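Long-range contact in uncharacterized protein (Parabacteroides merdae ATCC 43184, PDB 4OPW), which is of unknown function but is a putative adhesin, with a domain related to the head domain of auto-transporter adhesins: residues Asn162-Gly166 / Met182-Ala187. Numbering follows the deposited sequence.
Sequences NLKAG and MAFGVA
Residues Asn162-Gly166 and Met182-Ala187 are equivalent corners on successive coils of a right-handed parallel beta-helix, the fold expected of this pectate-lyase-like family. The two segments run parallel. Asn162 pairs with Met182, present as selenomethionine (CA-CA 4.6 Å), before the corner, and Gly166 with Val186 (CA-CA 4.6 Å) after it. Ala183 to Val186 form a type I turn, with Phe184 at -64/-27 and Gly185 at -76/-11. Lys164 (-65/-40) bends the other coil.

Two backbone hydrogen bonds flank the corner: Leu163 N to Met182 O (2.8 Å) and Ala187 N to Gly166 O (3.1 Å). Around Lys164 and Phe184 the backbones part (CA-CA 7.6 Å). One water bridges Leu163 O (2.6 Å, water donating) and Gly185 N (2.9 Å, water accepting). CA-H...O contacts join Gly185 CA to Lys164 O (3.5 Å) and Ala165 CA to Gly185 O (3.4 Å). A CB on Gly185 would clash with Lys164 O. At 131/-164, a CB on Gly166 would be jammed against the carbonyl O of Ala165.

Leu163 (chi1 m, chi2 t) makes the apolar contacts. Its CB lies 3.6 Å from Val186 CG2, and its CD1 4.2 Å from Ala183 CB.

Leu163 and Val186 also pack on Leu146 of strand 139-147, the preceding coil. Leu163 reaches Leu151 and Cys153 of strand 150-156. Met182 and Ala187 touch strand 200-205, which continues the stack on the following coil.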
ATOM      1  N   ASN A 162      -6.307  -3.330   5.551  1.00 16.23           N
ATOM      2  CA  ASN A 162      -7.534  -2.846   6.179  1.00 17.24           C
ATOM      3  C   ASN A 162      -8.204  -1.845   5.256  1.00 19.68           C
ATOM      4  O   ASN A 162      -7.671  -0.762   5.030  1.00 19.61           O
ATOM      5  CB  ASN A 162      -7.222  -2.228   7.549  1.00 19.69           C
ATOM      6  CG  ASN A 162      -8.427  -1.743   8.320  1.00 29.43           C
ATOM      7  OD1 ASN A 162      -9.573  -1.897   7.904  1.00 25.79           O
ATOM      8  ND2 ASN A 162      -8.176  -1.109   9.455  1.00 28.39           N
ATOM      9  N   LEU A 163      -9.362  -2.227   4.704  1.00 16.92           N
ATOM     10  CA  LEU A 163     -10.171  -1.409   3.783  1.00 17.93           C
ATOM     11  C   LEU A 163     -11.393  -1.007   4.563  1.00 22.86           C
ATOM     12  O   LEU A 163     -12.310  -1.805   4.736  1.00 21.55           O
ATOM     13  CB  LEU A 163     -10.533  -2.199   2.510  1.00 18.08           C
ATOM     14  CG  LEU A 163      -9.393  -2.919   1.771  1.00 22.38           C
ATOM     15  CD1 LEU A 163      -9.926  -3.646   0.546  1.00 21.77           C
ATOM     16  CD2 LEU A 163      -8.283  -1.929   1.346  1.00 23.61           C
ATOM     17  N   LYS A 164     -11.338   0.175   5.160  1.00 21.48           N
ATOM     18  CA  LYS A 164     -12.339   0.662   6.115  1.00 21.04           C
ATOM     19  C   LYS A 164     -13.743   0.891   5.548  1.00 24.40           C
ATOM     20  O   LYS A 164     -14.721   0.623   6.248  1.00 25.29           O
ATOM     21  CB  LYS A 164     -11.860   1.968   6.749  1.00 22.32           C
ATOM     22  CG  LYS A 164     -10.658   1.789   7.676  1.00 28.00           C
ATOM     23  CD  LYS A 164     -10.373   3.076   8.427  1.00 36.25           C
ATOM     24  CE  LYS A 164      -9.299   2.909   9.472  1.00 45.60           C
ATOM     25  NZ  LYS A 164      -8.797   4.221   9.959  1.00 54.05           N
ATOM     26  N   ALA A 165     -13.861   1.425   4.326  1.00 20.88           N
ATOM     27  CA  ALA A 165     -15.163   1.765   3.750  1.00 21.97           C
ATOM     28  C   ALA A 165     -15.114   1.820   2.258  1.00 26.07           C
ATOM     29  O   ALA A 165     -14.050   2.023   1.682  1.00 24.53           O
ATOM     30  CB  ALA A 165     -15.618   3.133   4.281  1.00 22.99           C
ATOM     31  N   GLY A 166     -16.286   1.721   1.636  1.00 25.19           N
ATOM     32  CA  GLY A 166     -16.359   1.868   0.193  1.00 25.11           C
ATOM     33  C   GLY A 166     -17.114   0.825  -0.586  1.00 26.48           C
ATOM     34  O   GLY A 166     -17.911   0.060  -0.031  1.00 25.58           O
HETATM   35  N   MSE A 182      -9.043  -7.086   6.329  1.00 16.48           N
HETATM   36  CA  MSE A 182     -10.160  -6.513   7.084  0.50 15.80           C
HETATM   37  C   MSE A 182     -10.956  -5.648   6.111  1.00 21.28           C
HETATM   38  O   MSE A 182     -10.595  -4.478   5.874  1.00 20.39           O
HETATM   39  CB  MSE A 182      -9.651  -5.715   8.291  0.50 17.40           C
HETATM   40  CG  MSE A 182      -9.115  -6.586   9.422  0.50 23.37           C
HETATM   41 SE   MSE A 182      -7.835  -5.602  10.503  0.38 30.02          SE
HETATM   42  CE  MSE A 182      -6.322  -5.671   9.311  0.50 26.81           C
ATOM     43  N   ALA A 183     -11.984  -6.241   5.468  1.00 20.14           N
ATOM     44  CA  ALA A 183     -12.774  -5.541   4.465  1.00 20.00           C
ATOM     45  C   ALA A 183     -14.288  -5.728   4.633  1.00 23.51           C
ATOM     46  O   ALA A 183     -15.014  -5.724   3.640  1.00 22.16           O
ATOM     47  CB  ALA A 183     -12.341  -5.972   3.065  1.00 20.37           C
ATOM     48  N   PHE A 184     -14.785  -5.789   5.898  1.00 20.74           N
ATOM     49  CA  PHE A 184     -16.238  -5.816   6.116  1.00 21.54           C
ATOM     50  C   PHE A 184     -16.904  -4.508   5.627  1.00 26.50           C
ATOM     51  O   PHE A 184     -18.083  -4.507   5.250  1.00 26.25           O
ATOM     52  CB  PHE A 184     -16.560  -5.990   7.608  1.00 23.42           C
ATOM     53  CG  PHE A 184     -16.455  -7.373   8.197  1.00 24.38           C
ATOM     54  CD1 PHE A 184     -16.892  -8.488   7.485  1.00 26.44           C
ATOM     55  CD2 PHE A 184     -16.016  -7.556   9.504  1.00 25.87           C
ATOM     56  CE1 PHE A 184     -16.832  -9.768   8.047  1.00 27.84           C
ATOM     57  CE2 PHE A 184     -15.989  -8.833  10.081  1.00 29.00           C
ATOM     58  CZ  PHE A 184     -16.383  -9.931   9.342  1.00 26.95           C
ATOM     59  N   GLY A 185     -16.134  -3.415   5.642  1.00 24.17           N
ATOM     60  CA  GLY A 185     -16.615  -2.090   5.251  1.00 23.84           C
ATOM     61  C   GLY A 185     -16.770  -1.846   3.761  1.00 26.46           C
ATOM     62  O   GLY A 185     -17.325  -0.814   3.367  1.00 27.25           O
ATOM     63  N   VAL A 186     -16.255  -2.755   2.908  1.00 21.33           N
ATOM     64  CA  VAL A 186     -16.335  -2.580   1.460  1.00 20.97           C
ATOM     65  C   VAL A 186     -17.409  -3.508   0.876  1.00 24.27           C
ATOM     66  O   VAL A 186     -17.232  -4.733   0.841  1.00 23.89           O
ATOM     67  CB  VAL A 186     -14.954  -2.770   0.756  1.00 23.03           C
ATOM     68  CG1 VAL A 186     -15.078  -2.613  -0.762  1.00 22.84           C
ATOM     69  CG2 VAL A 186     -13.933  -1.779   1.306  1.00 22.02           C
ATOM     70  N   ALA A 187     -18.507  -2.912   0.398  1.00 23.09           N
ATOM     71  CA  ALA A 187     -19.583  -3.677  -0.226  1.00 23.67           C
ATOM     72  C   ALA A 187     -19.211  -3.997  -1.677  1.00 27.17           C
ATOM     73  O   ALA A 187     -18.869  -3.099  -2.460  1.00 25.62           O
ATOM     74  CB  ALA A 187     -20.896  -2.922  -0.163  1.00 25.49           C
TER
HETATM   75  O   HOH W   1     -13.560  -2.859   6.812  1.00 22.50           O